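Local structure of 4-methyl-5(B-hydroxyethyl)-thiazole monophosphate biosynthesis enzyme (Vibrio cholerae O1 biovar El Tor, 3OT1) at residues L106-C111 against L167-A172. The protein is of unknown function but belongs to the DJ-1/PfpI family and may act in thiazole monophosphate biosynthesis. Sequence-based numbering, arbitrary orientation.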
ATOM      1  N   LEU A 106     -21.551  -5.424  -5.254  1.00  6.40           N
ATOM      2  CA  LEU A 106     -20.453  -5.851  -4.420  1.00  6.59           C
ATOM      3  C   LEU A 106     -20.122  -4.832  -3.340  1.00  5.76           C
ATOM      4  O   LEU A 106     -19.884  -3.659  -3.616  1.00  6.26           O
ATOM      5  CB  LEU A 106     -19.233  -6.067  -5.303  1.00  6.53           C
ATOM      6  CG  LEU A 106     -17.982  -6.605  -4.609  1.00  7.47           C
ATOM      7  CD1 LEU A 106     -18.211  -8.014  -4.023  1.00  9.35           C
ATOM      8  CD2 LEU A 106     -16.790  -6.597  -5.595  1.00 10.29           C
ATOM      9  N   VAL A 107     -20.061  -5.339  -2.108  1.00  5.19           N
ATOM     10  CA  VAL A 107     -19.492  -4.632  -0.974  1.00  5.65           C
ATOM     11  C   VAL A 107     -18.265  -5.426  -0.549  1.00  5.29           C
ATOM     12  O   VAL A 107     -18.328  -6.647  -0.385  1.00  5.53           O
ATOM     13  CB  VAL A 107     -20.502  -4.466   0.156  1.00  5.72           C
ATOM     14  CG1 VAL A 107     -19.810  -3.848   1.379  1.00  7.42           C
ATOM     15  CG2 VAL A 107     -21.694  -3.621  -0.322  1.00  6.56           C
ATOM     16  N   ALA A 108     -17.154  -4.705  -0.397  1.00  5.34           N
ATOM     17  CA  ALA A 108     -15.867  -5.310  -0.071  1.00  5.23           C
ATOM     18  C   ALA A 108     -15.313  -4.609   1.155  1.00  5.41           C
ATOM     19  O   ALA A 108     -15.389  -3.396   1.232  1.00  6.53           O
ATOM     20  CB  ALA A 108     -14.921  -5.146  -1.265  1.00  6.67           C
ATOM     21  N   ALA A 109     -14.765  -5.349   2.100  1.00  5.18           N
ATOM     22  CA  ALA A 109     -14.205  -4.749   3.299  1.00  5.23           C
ATOM     23  C   ALA A 109     -13.047  -5.559   3.835  1.00  5.27           C
ATOM     24  O   ALA A 109     -13.010  -6.776   3.707  1.00  5.56           O
ATOM     25  CB  ALA A 109     -15.281  -4.611   4.382  1.00  6.59           C
ATOM     26  N   ILE A 110     -12.103  -4.877   4.480  1.00  5.01           N
ATOM     27  CA  ILE A 110     -10.884  -5.507   4.935  1.00  4.85           C
ATOM     28  C   ILE A 110     -10.582  -5.146   6.378  1.00  5.17           C
ATOM     29  O   ILE A 110     -10.989  -4.102   6.879  1.00  5.90           O
ATOM     30  CB  ILE A 110      -9.717  -5.137   3.971  1.00  5.09           C
ATOM     31  CG1 ILE A 110      -8.423  -5.923   4.230  1.00  5.73           C
ATOM     32  CG2 ILE A 110      -9.480  -3.636   3.936  1.00  5.72           C
ATOM     33  CD1 ILE A 110      -7.449  -5.853   3.073  1.00  6.28           C
ATOM     34  N   CYS A 111      -9.773  -6.011   6.995  1.00  5.85           N
ATOM     35  CA  CYS A 111      -9.150  -5.730   8.274  1.00  6.43           C
ATOM     36  C   CYS A 111     -10.172  -5.589   9.415  1.00  6.45           C
ATOM     37  O   CYS A 111     -10.958  -6.501   9.631  1.00  6.75           O
ATOM     38  CB  CYS A 111      -8.257  -4.490   8.042  1.00  7.43           C
ATOM     39  SG  CYS A 111      -7.253  -3.836   9.335  1.00  9.23           S
ATOM     40  N   LEU A 167      -3.470  -6.345  -1.417  1.00  5.32           N
ATOM     41  CA  LEU A 167      -3.288  -6.512  -2.845  0.60  5.73           C
ATOM     42  C   LEU A 167      -4.124  -7.695  -3.375  1.00  4.61           C
ATOM     43  O   LEU A 167      -4.813  -7.596  -4.394  1.00  4.97           O
ATOM     44  CB  LEU A 167      -1.813  -6.683  -3.113  0.60  6.69           C
ATOM     45  CG  LEU A 167      -1.378  -6.764  -4.552  0.60  8.76           C
ATOM     46  CD1 LEU A 167      -2.023  -5.685  -5.377  0.60  9.40           C
ATOM     47  CD2 LEU A 167       0.154  -6.693  -4.637  0.60 10.13           C
ATOM     48  N   GLU A 168      -4.074  -8.824  -2.664  1.00  5.18           N
ATOM     49  CA  GLU A 168      -4.877  -9.990  -3.016  1.00  5.00           C
ATOM     50  C   GLU A 168      -6.359  -9.636  -3.047  1.00  4.49           C
ATOM     51  O   GLU A 168      -7.081 -10.045  -3.952  1.00  5.37           O
ATOM     52  CB  GLU A 168      -4.646 -11.106  -1.992  1.00  5.53           C
ATOM     53  CG  GLU A 168      -3.265 -11.707  -2.050  1.00  6.09           C
ATOM     54  CD  GLU A 168      -2.886 -12.344  -0.730  1.00  6.62           C
ATOM     55  OE1 GLU A 168      -3.371 -13.444  -0.449  1.00  8.75           O
ATOM     56  OE2 GLU A 168      -2.124 -11.731   0.044  1.00  7.83           O
ATOM     57  N   PHE A 169      -6.809  -8.868  -2.077  1.00  4.60           N
ATOM     58  CA  PHE A 169      -8.199  -8.422  -1.961  1.00  4.85           C
ATOM     59  C   PHE A 169      -8.593  -7.535  -3.137  1.00  4.73           C
ATOM     60  O   PHE A 169      -9.657  -7.734  -3.749  1.00  4.77           O
ATOM     61  CB  PHE A 169      -8.307  -7.690  -0.617  1.00  5.35           C
ATOM     62  CG  PHE A 169      -9.548  -6.862  -0.387  1.00  4.92           C
ATOM     63  CD1 PHE A 169     -10.767  -7.447  -0.089  1.00  5.18           C
ATOM     64  CD2 PHE A 169      -9.460  -5.489  -0.318  1.00  5.23           C
ATOM     65  CE1 PHE A 169     -11.837  -6.680   0.252  1.00  5.77           C
ATOM     66  CE2 PHE A 169     -10.549  -4.715  -0.003  1.00  6.37           C
ATOM     67  CZ  PHE A 169     -11.745  -5.318   0.275  1.00  6.01           C
ATOM     68  N   ALA A 170      -7.797  -6.504  -3.430  1.00  4.57           N
ATOM     69  CA  ALA A 170      -8.104  -5.601  -4.528  1.00  4.73           C
ATOM     70  C   ALA A 170      -8.128  -6.343  -5.880  1.00  4.33           C
ATOM     71  O   ALA A 170      -8.997  -6.077  -6.715  1.00  5.16           O
ATOM     72  CB  ALA A 170      -7.140  -4.438  -4.544  1.00  5.54           C
ATOM     73  N   LEU A 171      -7.193  -7.256  -6.084  1.00  4.76           N
ATOM     74  CA  LEU A 171      -7.169  -8.049  -7.306  1.00  4.78           C
ATOM     75  C   LEU A 171      -8.389  -8.963  -7.400  1.00  5.21           C
ATOM     76  O   LEU A 171      -8.940  -9.131  -8.493  1.00  5.56           O
ATOM     77  CB  LEU A 171      -5.868  -8.829  -7.406  1.00  5.39           C
ATOM     78  CG  LEU A 171      -4.637  -7.939  -7.652  1.00  6.53           C
ATOM     79  CD1 LEU A 171      -3.350  -8.705  -7.323  1.00  7.21           C
ATOM     80  CD2 LEU A 171      -4.608  -7.335  -9.052  1.00  7.11           C
ATOM     81  N   ALA A 172      -8.827  -9.532  -6.280  1.00  5.03           N
ATOM     82  CA  ALA A 172     -10.053 -10.337  -6.269  1.00  6.12           C
ATOM     83  C   ALA A 172     -11.265  -9.480  -6.627  1.00  6.33           C
ATOM     84  O   ALA A 172     -12.162  -9.936  -7.338  1.00  6.40           O
ATOM     85  CB  ALA A 172     -10.251 -10.961  -4.896  1.00  6.90           C
TER
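Phe169 reaches from its helix to strand 106-110 and brings its ring up to Ala108, Ala109 and Ile110. The side chains of Ala108 and Ile110 lie on the same side of the strand. Phe169 CB already points toward the strand, and CG, anti to the backbone N (chi1 167°), carries the ring on to it. Packing is tight at the far end of the ring. Ala108 CB lies 3.5 Å from Phe169 CZ, an oblique approach. The backbone N of Ala109 is also 3.5 Å from Phe169 CZ and meets the ring at its edge. The fit to Ile110 is looser. Its CB sits over one face, 4.2 Å from the centroid of the Phe169 ring and 16° off the normal, in a CH-pi contact. Ile110 CD1 comes to 4.0 Å from Phe169 CD2. The ring spans a gap of 8.0 Å between the CA atoms of Ile110 and Phe169. No hydrogen bond joins the two segments. All the touching residues are buried. Glu168, partly exposed, takes no part; its carboxylate is salt-bridged to Arg148 and hydrogen-bonded to Gln196. Segment 167-172 of helix 166-178 runs nearly antiparallel to strand 106-110, an inner strand of the mixed sheet in this DJ-1 superfamily fold. Leu158 and Ser160 of neighbouring strand 157-160 and Ile28 of helix 22-34 also touch Phe169, while helix 113-119 packs against Ala109.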